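PDB 3ZOU: farnesyl pyrophosphate synthase from Pseudomonas aeruginosa, which catalyses the addition of isopentenyl diphosphate to geranyl diphosphate, giving the C15 isoprenoid precursor farnesyl diphosphate. Local coordinates for residues L51-C56 / Q64-A69; C56-G61 / P279-L284; V73-A78 / D115-L120; V124-R129 / E140-L145. All blocks are in the same frame, centred on the assembly; numbering follows the deposited sequence.

Contacts 1, 3 and 4 pair helices within the polyprenyl synthetase bundle, whereas contact 2 brings the C-terminal helix 282-293 back to helix 47-58. Contacts 1 and 2 share Cys56; Ala54 CB lies 3.4 Å from Leu284 CD2. Contact 1 meets contact 4 where Ala69 CB approaches Met141 CE at 3.7 Å, and contact 4 meets contact 3 where Ile76 CG1 approaches Leu145 CD2 at 3.9 Å. Contact 3 lies nearest the active site: the side chain of Ile76 is about 8 Å from bound geranyl diphosphate, and helix 67-85 goes on to the magnesium ligand Asp84. Contact 2 supplies no fragment-pocket residue, though the Leu284 side chain is about 10 Å from the bound benzoxazolone.

Contact 1. Residues L51-C56 / Q64-A69; sequences LAYAAC and QRADAA
Asp67 OD1 is gripped twice: it accepts a hydrogen bond from Tyr53 OH at 2.8 Å and forms a salt bridge with NE of Arg13 on helix 3-19. The phenol donor stands above the carboxylate plane, 30° out of it, while OD1 lies in the plane of the tyrosine ring, at its edge. The two planes are almost perpendicular, 87° apart. Tyr53 CE1 follows the hydroxyl in, 3.3 Å from OD1. Both side chains have CG anti to the carbonyl carbon; for Tyr53 (chi1 -72°) this carries the ring end towards residues 64-69, although its CB does not head that way. The arginine charge probably helps keep the aspartate ionised.

In this all-helical prenyl synthase fold, helix 47-58 and helix 67-85 follow each other in the chain, and the contact brackets the short connection between them. Ala66 ends the 3-10 segment and is the N-cap of helix 67-85; Asp67 N, in the first residue of that helix, bonds back to Gln64 O at 3.1 Å. The Ala66 methyl is the centre of the apolar part: Ala66 CB sits 3.9 Å from Cys56 CB and 4.0 Å from Tyr53 CD1, the ring being approached obliquely. Cys56 SG, anti to its own backbone N, extends past that methyl to reach Arg65 CB at 4.2 Å. The Arg65 head turns to another part of the bundle, where NE bonds to Ala196 O. A turn back from Cys56 and a turn on from Ala66, Ala52 CB and Ala69 CB meet methyl to methyl, 4.3 Å apart.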
# COMPACT_ATOMS: atom_id res chain seq x y z
N LEU A 51 13.99 -7.47 14.15
CA LEU A 51 12.89 -7.84 14.99
C LEU A 51 12.14 -9.03 14.42
O LEU A 51 11.69 -9.91 15.17
CB LEU A 51 11.96 -6.64 15.23
CG LEU A 51 12.50 -5.59 16.22
CD1 LEU A 51 11.73 -4.28 16.15
CD2 LEU A 51 12.52 -6.14 17.64
N ALA A 52 11.83 -8.99 13.12
CA ALA A 52 11.10 -10.12 12.47
C ALA A 52 11.92 -11.41 12.60
O ALA A 52 11.37 -12.42 12.98
CB ALA A 52 10.80 -9.79 11.02
N TYR A 53 13.18 -11.36 12.27
CA TYR A 53 14.02 -12.59 12.38
C TYR A 53 14.06 -13.02 13.83
O TYR A 53 13.93 -14.22 14.13
CB TYR A 53 15.45 -12.31 11.90
CG TYR A 53 15.52 -12.15 10.40
CD1 TYR A 53 15.04 -13.13 9.53
CD2 TYR A 53 16.11 -11.04 9.81
CE1 TYR A 53 15.15 -13.00 8.17
CE2 TYR A 53 16.17 -10.88 8.43
CZ TYR A 53 15.73 -11.90 7.61
OH TYR A 53 15.77 -11.76 6.21
N ALA A 54 14.24 -12.08 14.75
CA ALA A 54 14.48 -12.45 16.16
C ALA A 54 13.20 -13.00 16.72
O ALA A 54 13.23 -13.92 17.57
CB ALA A 54 15.03 -11.30 16.97
N ALA A 55 12.02 -12.43 16.39
CA ALA A 55 10.78 -12.98 16.88
C ALA A 55 10.54 -14.41 16.33
O ALA A 55 9.99 -15.26 17.05
CB ALA A 55 9.60 -12.04 16.52
N CYS A 56 10.85 -14.61 15.07
CA CYS A 56 10.69 -15.90 14.44
C CYS A 56 11.59 -16.90 15.23
O CYS A 56 11.06 -17.95 15.66
CB CYS A 56 11.10 -15.81 13.01
SG CYS A 56 10.96 -17.35 12.09
N GLN A 64 15.18 -17.88 8.07
CA GLN A 64 14.81 -17.74 6.69
C GLN A 64 13.27 -17.74 6.43
O GLN A 64 12.84 -17.14 5.47
CB GLN A 64 15.55 -18.75 5.79
CG GLN A 64 15.33 -20.21 6.11
CD GLN A 64 16.39 -20.77 7.08
OE1 GLN A 64 16.99 -20.07 7.92
NE2 GLN A 64 16.63 -22.07 6.94
N ARG A 65 12.47 -18.34 7.31
CA ARG A 65 11.05 -18.36 7.21
C ARG A 65 10.52 -16.91 7.24
O ARG A 65 9.43 -16.65 6.71
CB ARG A 65 10.37 -19.12 8.33
CG ARG A 65 10.77 -20.62 8.32
CD ARG A 65 10.24 -21.33 9.54
NE ARG A 65 8.79 -21.30 9.58
CZ ARG A 65 7.95 -22.18 9.01
NH1 ARG A 65 8.43 -23.29 8.41
NH2 ARG A 65 6.63 -22.04 9.14
N ALA A 66 11.26 -16.05 7.90
CA ALA A 66 10.80 -14.63 8.08
C ALA A 66 11.34 -13.69 7.02
O ALA A 66 11.23 -12.48 7.14
CB ALA A 66 11.19 -14.14 9.49
N ASP A 67 11.98 -14.23 5.98
CA ASP A 67 12.56 -13.31 4.95
C ASP A 67 11.52 -12.36 4.35
O ASP A 67 11.81 -11.17 4.20
CB ASP A 67 13.20 -14.09 3.79
CG ASP A 67 14.59 -14.68 4.15
OD1 ASP A 67 15.25 -14.28 5.11
OD2 ASP A 67 15.08 -15.58 3.37
N ALA A 68 10.38 -12.86 3.98
CA ALA A 68 9.36 -11.97 3.34
C ALA A 68 8.86 -10.94 4.35
O ALA A 68 8.72 -9.76 4.02
CB ALA A 68 8.25 -12.76 2.73
N ALA A 69 8.61 -11.38 5.58
CA ALA A 69 8.25 -10.48 6.68
C ALA A 69 9.26 -9.36 6.87
O ALA A 69 8.86 -8.18 6.94
CB ALA A 69 8.16 -11.26 7.97

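Contact 2. Residues C56-G61 / P279-L284; sequences CEALGG and PSADPL
Ser280 directs its CB at the end of helix 47-58, and OG, set between its own backbone N and carbonyl carbon (chi1 59°), donates to Glu57 O at 2.9 Å. The hydroxyl comes in above the carbonyl plane, 30° out of it, at a C=O...OG angle of 136°. Glu57 O is thus shared, because Gly60 N also bonds to it, at 2.8 Å.

That second bond belongs to a Schellman motif: Gly60, with positive phi, is the C-prime residue, and Gly61 N reaches back to Cys56 O at 3.0 Å. The serine hydroxyl thus adds a second donor to a carbonyl already used by the cap.

Beside this polar link Ala58 presents its methyl to Ala281, the last residue of the 3-10 segment, and to Leu284 in the first turn of helix 282-293. Ala58 CB meets Ala281 CB at 3.9 Å and the tip of Leu284, CD1, at 4.0 Å. The backbones are close as well, Ala58 CA and Ala281 CA being 4.0 Å apart. The Glu57 chain, extended beyond CG, carries its carboxylate to a water that donates both to OE1 and to Ser280 O, while OE2 is hydrogen-bonded to Tyr6 OH on helix 3-19.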
# COMPACT_ATOMS: atom_id res chain seq x y z
N CYS A 56 10.85 -14.61 15.07
CA CYS A 56 10.69 -15.90 14.44
C CYS A 56 11.59 -16.90 15.23
O CYS A 56 11.06 -17.95 15.66
CB CYS A 56 11.10 -15.81 13.01
SG CYS A 56 10.96 -17.35 12.09
N GLU A 57 12.84 -16.55 15.49
CA GLU A 57 13.78 -17.44 16.27
C GLU A 57 13.33 -17.65 17.69
O GLU A 57 13.48 -18.76 18.27
CB GLU A 57 15.21 -16.94 16.23
CG GLU A 57 15.84 -16.89 14.88
CD GLU A 57 17.32 -16.38 15.00
OE1 GLU A 57 18.02 -16.69 15.97
OE2 GLU A 57 17.77 -15.60 14.17
N ALA A 58 12.74 -16.63 18.30
CA ALA A 58 12.27 -16.69 19.67
C ALA A 58 11.28 -17.80 19.84
O ALA A 58 11.15 -18.38 20.94
CB ALA A 58 11.65 -15.36 20.12
N LEU A 59 10.50 -18.09 18.78
CA LEU A 59 9.46 -19.14 18.83
C LEU A 59 9.95 -20.41 18.20
O LEU A 59 9.13 -21.29 17.92
CB LEU A 59 8.16 -18.69 18.12
CG LEU A 59 7.48 -17.48 18.79
CD1 LEU A 59 6.16 -17.19 18.11
CD2 LEU A 59 7.25 -17.55 20.28
N GLY A 60 11.25 -20.49 17.96
CA GLY A 60 11.91 -21.70 17.38
C GLY A 60 11.87 -21.86 15.87
O GLY A 60 12.20 -22.96 15.36
N GLY A 61 11.48 -20.82 15.12
CA GLY A 61 11.50 -20.91 13.67
C GLY A 61 12.84 -20.64 13.07
O GLY A 61 13.58 -19.83 13.57
N PRO A 279 16.16 -19.85 25.44
CA PRO A 279 17.33 -19.10 25.06
C PRO A 279 17.31 -18.52 23.64
O PRO A 279 18.07 -17.58 23.35
CB PRO A 279 18.46 -20.15 25.20
CG PRO A 279 18.01 -20.91 26.38
CD PRO A 279 16.55 -21.17 26.06
N SER A 280 16.53 -19.10 22.73
CA SER A 280 16.51 -18.60 21.36
C SER A 280 15.89 -17.16 21.33
O SER A 280 15.99 -16.48 20.28
CB SER A 280 15.71 -19.52 20.42
OG SER A 280 14.41 -19.64 20.88
N ALA A 281 15.27 -16.76 22.42
CA ALA A 281 14.76 -15.34 22.55
C ALA A 281 15.89 -14.35 22.98
O ALA A 281 15.64 -13.15 23.19
CB ALA A 281 13.60 -15.24 23.49
N ASP A 282 17.12 -14.84 23.21
CA ASP A 282 18.15 -13.97 23.67
C ASP A 282 18.40 -12.76 22.77
O ASP A 282 18.68 -11.68 23.29
CB ASP A 282 19.46 -14.75 23.94
CG ASP A 282 19.43 -15.45 25.28
OD1 ASP A 282 18.53 -15.24 26.12
OD2 ASP A 282 20.38 -16.25 25.48
N PRO A 283 18.33 -12.90 21.44
CA PRO A 283 18.56 -11.72 20.61
C PRO A 283 17.60 -10.58 20.96
O PRO A 283 18.02 -9.43 20.99
CB PRO A 283 18.34 -12.26 19.21
CG PRO A 283 18.92 -13.64 19.30
CD PRO A 283 18.44 -14.13 20.60
N LEU A 284 16.36 -10.93 21.20
CA LEU A 284 15.36 -9.93 21.64
C LEU A 284 15.71 -9.30 22.96
O LEU A 284 15.60 -8.09 23.20
CB LEU A 284 13.99 -10.54 21.69
CG LEU A 284 13.27 -10.93 20.39
CD1 LEU A 284 11.87 -11.42 20.67
CD2 LEU A 284 13.18 -9.75 19.44
O HOH W 1 17.96 -17.41 18.66

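Contact 3. Residues V73-A78 / D115-L120; sequences VELIHA and DGLQAL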
# COMPACT_ATOMS: atom_id res chain seq x y z
N VAL A 73 8.37 -5.32 6.16
CA VAL A 73 8.40 -4.23 7.14
C VAL A 73 9.43 -3.19 6.79
O VAL A 73 9.21 -2.01 7.04
CB VAL A 73 8.55 -4.72 8.61
CG1 VAL A 73 7.32 -5.58 8.93
CG2 VAL A 73 9.84 -5.52 8.82
N GLU A 74 10.54 -3.58 6.16
CA GLU A 74 11.53 -2.62 5.76
C GLU A 74 11.02 -1.74 4.61
O GLU A 74 11.30 -0.58 4.56
CB GLU A 74 12.89 -3.27 5.42
CG GLU A 74 13.98 -2.22 5.31
CD GLU A 74 14.35 -1.44 6.60
OE1 GLU A 74 13.97 -1.91 7.69
OE2 GLU A 74 15.04 -0.43 6.44
N LEU A 75 10.25 -2.36 3.72
CA LEU A 75 9.68 -1.61 2.61
C LEU A 75 8.73 -0.56 3.12
O LEU A 75 8.71 0.57 2.59
CB LEU A 75 9.01 -2.54 1.63
CG LEU A 75 10.03 -3.35 0.78
CD1 LEU A 75 9.31 -4.51 0.15
CD2 LEU A 75 10.76 -2.52 -0.25
N ILE A 76 7.87 -0.94 4.08
CA ILE A 76 6.95 0.05 4.63
C ILE A 76 7.78 1.19 5.28
O ILE A 76 7.47 2.40 5.16
CB ILE A 76 5.95 -0.57 5.62
CG1 ILE A 76 4.98 -1.56 4.92
CG2 ILE A 76 5.17 0.52 6.40
CD1 ILE A 76 4.11 -0.92 3.87
N HIS A 77 8.71 0.83 6.13
CA HIS A 77 9.56 1.77 6.79
C HIS A 77 10.24 2.76 5.79
O HIS A 77 10.12 3.97 5.92
CB HIS A 77 10.62 1.05 7.63
CG HIS A 77 11.52 1.97 8.38
ND1 HIS A 77 11.09 2.95 9.23
CD2 HIS A 77 12.86 2.08 8.33
CE1 HIS A 77 12.13 3.59 9.71
NE2 HIS A 77 13.21 3.09 9.16
N ALA A 78 10.82 2.21 4.75
CA ALA A 78 11.52 3.00 3.72
C ALA A 78 10.57 3.95 3.03
O ALA A 78 10.88 5.10 2.85
CB ALA A 78 12.16 2.08 2.71
N ASP A 115 5.27 5.26 -3.11
CA ASP A 115 3.99 4.58 -3.31
C ASP A 115 4.18 3.13 -3.84
O ASP A 115 3.43 2.25 -3.42
CB ASP A 115 3.14 5.38 -4.32
CG ASP A 115 2.57 6.65 -3.78
OD1 ASP A 115 2.50 6.87 -2.58
OD2 ASP A 115 2.12 7.52 -4.61
N GLY A 116 5.13 2.93 -4.77
CA GLY A 116 5.43 1.64 -5.31
C GLY A 116 6.06 0.73 -4.26
O GLY A 116 5.84 -0.46 -4.29
N LEU A 117 6.83 1.30 -3.32
CA LEU A 117 7.41 0.50 -2.22
C LEU A 117 6.30 -0.01 -1.35
O LEU A 117 6.37 -1.12 -0.85
CB LEU A 117 8.42 1.33 -1.40
CG LEU A 117 9.74 1.68 -2.11
CD1 LEU A 117 10.53 2.67 -1.28
CD2 LEU A 117 10.53 0.46 -2.47
N GLN A 118 5.28 0.82 -1.08
CA GLN A 118 4.19 0.33 -0.25
C GLN A 118 3.48 -0.85 -0.89
O GLN A 118 3.21 -1.86 -0.27
CB GLN A 118 3.21 1.44 0.15
CG GLN A 118 2.10 0.84 1.00
CD GLN A 118 1.19 1.79 1.78
OE1 GLN A 118 0.60 1.35 2.75
NE2 GLN A 118 0.94 2.96 1.28
N ALA A 119 3.13 -0.71 -2.18
CA ALA A 119 2.50 -1.86 -2.90
C ALA A 119 3.40 -3.09 -2.87
O ALA A 119 2.87 -4.17 -2.65
CB ALA A 119 2.15 -1.49 -4.32
N LEU A 120 4.68 -2.84 -3.04
CA LEU A 120 5.60 -3.99 -3.07
C LEU A 120 5.59 -4.74 -1.76
O LEU A 120 5.78 -5.95 -1.74
CB LEU A 120 6.96 -3.53 -3.44
CG LEU A 120 8.08 -4.55 -3.59
CD1 LEU A 120 7.69 -5.52 -4.67
CD2 LEU A 120 9.35 -3.80 -3.97
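Apolar contacts carry this pairing of two antiparallel helices, whose short segments run at 160° to each other with axes 8.2 Å apart at closest approach. Leu75 and Leu117 point their CB atoms at the opposing segment and cross at about a right angle; their branches touch at 3.7 Å between Leu75 CD2 and Leu117 CD2. The other branch of Leu75 lies against Leu120, with CD1 3.9 Å from Leu120 CG. Leu120 has CG anti to its backbone N, whereas in Leu75 and Leu117 it is anti to the carbonyl carbon. Leu117 CD1 covers the methyl of Ala78 more loosely, 4.4 Å from its CB.

A mixed contact flanks these: Ile76 CD1 crosses the aliphatic part of Gln118 obliquely, 3.9 Å from CG. No hydrogen bond joins the segments. The extended glutamine instead sends NE2 to Asp115 O of the second subunit, and OD2 of this chain's own Asp115 is hydrogen-bonded to ND1 of His83 of the second subunit.

Helix 107-126 is thus wedged between helix 67-85 of its own chain and the dimer partner, while Met36, Ser39 and Val40 of helix 30-40 cover Leu117, and Leu21 and Phe22 of a loop close over Leu75.

Contact 4. Residues V124-R129 / E140-L145; sequences VLADTR and EMLTRL
Leu125 has CG anti to its carbonyl carbon (chi1 -66°) and an extended second torsion (chi2 180°), which aims its two diverging methyls at different residues of helix 135-149. Met141 starts the same way but bends at chi3 (83°), swinging its terminal methyl back towards Leu125. Leu145 takes the other course, with CG anti to the backbone N.

The result is a leucine set among three partners. Leu125 CD1 meets Leu145 CD2 at 3.7 Å, the two chains crossing at about a right angle, and also lies 3.9 Å from Met141 O. Its sister branch faces the methionine tip, Leu125 CD2 to Met141 CE being 4.1 Å. Nearer the backbone, Leu142 CD2 lies 3.7 Å from Leu125 CB, while Leu142 CD1 reaches Ala126 CA at 3.9 Å, so that this side chain lies across the last turn of helix 107-126.

Just beyond that turn the chain leaves helical geometry at Asp127, whose OD1 accepts from Arg129 N at 2.9 Å in an Asx turn. On the partner helix Arg144 NE bridges back to Glu140 OE2 at 3.2 Å.

Ala72 of helix 67-85 and Leu192 of helix 171-196 pack on Leu125, and Thr143 of the second subunit lies against Ala126. All five touching residues are buried and no hydrogen bond crosses between the segments; their association rests on hydrophobic and van der Waals contact, while the Asx turn and the Glu140-Arg144 salt bridge stay within their own segments.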
# COMPACT_ATOMS: atom_id res chain seq x y z
N VAL A 124 4.98 -8.75 -1.64
CA VAL A 124 5.94 -9.70 -1.10
C VAL A 124 5.26 -10.65 -0.12
O VAL A 124 5.55 -11.86 -0.08
CB VAL A 124 7.10 -8.95 -0.49
CG1 VAL A 124 7.90 -9.74 0.50
CG2 VAL A 124 7.98 -8.45 -1.61
N LEU A 125 4.36 -10.16 0.72
CA LEU A 125 3.68 -11.03 1.69
C LEU A 125 2.66 -11.92 1.06
O LEU A 125 2.35 -12.98 1.61
CB LEU A 125 3.02 -10.21 2.82
CG LEU A 125 3.93 -9.48 3.73
CD1 LEU A 125 3.11 -8.71 4.78
CD2 LEU A 125 4.86 -10.47 4.42
N ALA A 126 1.97 -11.42 0.02
CA ALA A 126 0.93 -12.23 -0.63
C ALA A 126 1.47 -13.28 -1.57
O ALA A 126 0.71 -14.11 -2.02
CB ALA A 126 0.05 -11.33 -1.43
N ASP A 127 2.73 -13.14 -1.95
CA ASP A 127 3.49 -14.07 -2.87
C ASP A 127 3.87 -15.30 -2.13
O ASP A 127 4.72 -15.27 -1.29
CB ASP A 127 4.77 -13.32 -3.35
CG ASP A 127 5.57 -14.07 -4.39
OD1 ASP A 127 5.68 -15.32 -4.32
OD2 ASP A 127 6.08 -13.38 -5.31
N THR A 128 3.19 -16.40 -2.42
CA THR A 128 3.44 -17.62 -1.62
C THR A 128 4.72 -18.35 -2.01
O THR A 128 5.11 -19.29 -1.31
CB THR A 128 2.25 -18.58 -1.67
OG1 THR A 128 1.98 -18.95 -3.02
CG2 THR A 128 1.02 -17.93 -1.11
N ARG A 129 5.41 -17.92 -3.06
CA ARG A 129 6.78 -18.42 -3.29
C ARG A 129 7.75 -17.67 -2.37
O ARG A 129 8.57 -18.27 -1.69
CB ARG A 129 7.17 -18.30 -4.78
CG ARG A 129 8.58 -18.82 -5.09
CD ARG A 129 9.04 -18.55 -6.53
NE ARG A 129 9.26 -17.11 -6.76
CZ ARG A 129 10.31 -16.41 -6.31
NH1 ARG A 129 11.28 -16.99 -5.62
NH2 ARG A 129 10.37 -15.10 -6.56
N GLU A 140 -3.00 -13.42 7.64
CA GLU A 140 -2.85 -12.76 8.94
C GLU A 140 -1.69 -11.76 8.93
O GLU A 140 -1.81 -10.64 9.47
CB GLU A 140 -2.74 -13.81 10.10
CG GLU A 140 -2.66 -13.15 11.44
CD GLU A 140 -3.91 -12.41 11.91
OE1 GLU A 140 -5.03 -12.47 11.28
OE2 GLU A 140 -3.82 -11.68 12.94
N MET A 141 -0.61 -12.14 8.30
CA MET A 141 0.58 -11.24 8.15
C MET A 141 0.15 -9.97 7.40
O MET A 141 0.52 -8.87 7.75
CB MET A 141 1.75 -11.96 7.42
CG MET A 141 2.33 -13.08 8.26
SD MET A 141 3.50 -14.07 7.34
CE MET A 141 4.92 -13.07 7.53
N LEU A 142 -0.57 -10.18 6.33
CA LEU A 142 -1.04 -9.04 5.48
C LEU A 142 -2.02 -8.15 6.20
O LEU A 142 -1.87 -6.95 6.15
CB LEU A 142 -1.73 -9.59 4.26
CG LEU A 142 -0.79 -10.08 3.24
CD1 LEU A 142 -1.32 -11.26 2.41
CD2 LEU A 142 -0.45 -8.93 2.30
N THR A 143 -2.98 -8.76 6.90
CA THR A 143 -3.90 -8.02 7.74
C THR A 143 -3.16 -7.17 8.72
O THR A 143 -3.40 -5.96 8.93
CB THR A 143 -4.82 -8.99 8.50
OG1 THR A 143 -5.74 -9.51 7.58
CG2 THR A 143 -5.59 -8.29 9.61
N ARG A 144 -2.22 -7.79 9.42
CA ARG A 144 -1.55 -7.05 10.49
C ARG A 144 -0.70 -5.94 9.93
O ARG A 144 -0.65 -4.83 10.46
CB ARG A 144 -0.71 -8.01 11.33
CG ARG A 144 -1.60 -8.94 12.16
CD ARG A 144 -2.04 -8.20 13.41
NE ARG A 144 -3.01 -8.88 14.22
CZ ARG A 144 -3.21 -8.57 15.51
NH1 ARG A 144 -2.45 -7.64 16.11
NH2 ARG A 144 -4.12 -9.24 16.19
N LEU A 145 -0.00 -6.19 8.82
CA LEU A 145 0.84 -5.15 8.25
C LEU A 145 -0.02 -3.97 7.72
O LEU A 145 0.34 -2.83 7.87
CB LEU A 145 1.71 -5.68 7.15
CG LEU A 145 2.77 -4.63 6.71
CD1 LEU A 145 3.63 -4.13 7.84
CD2 LEU A 145 3.67 -5.18 5.62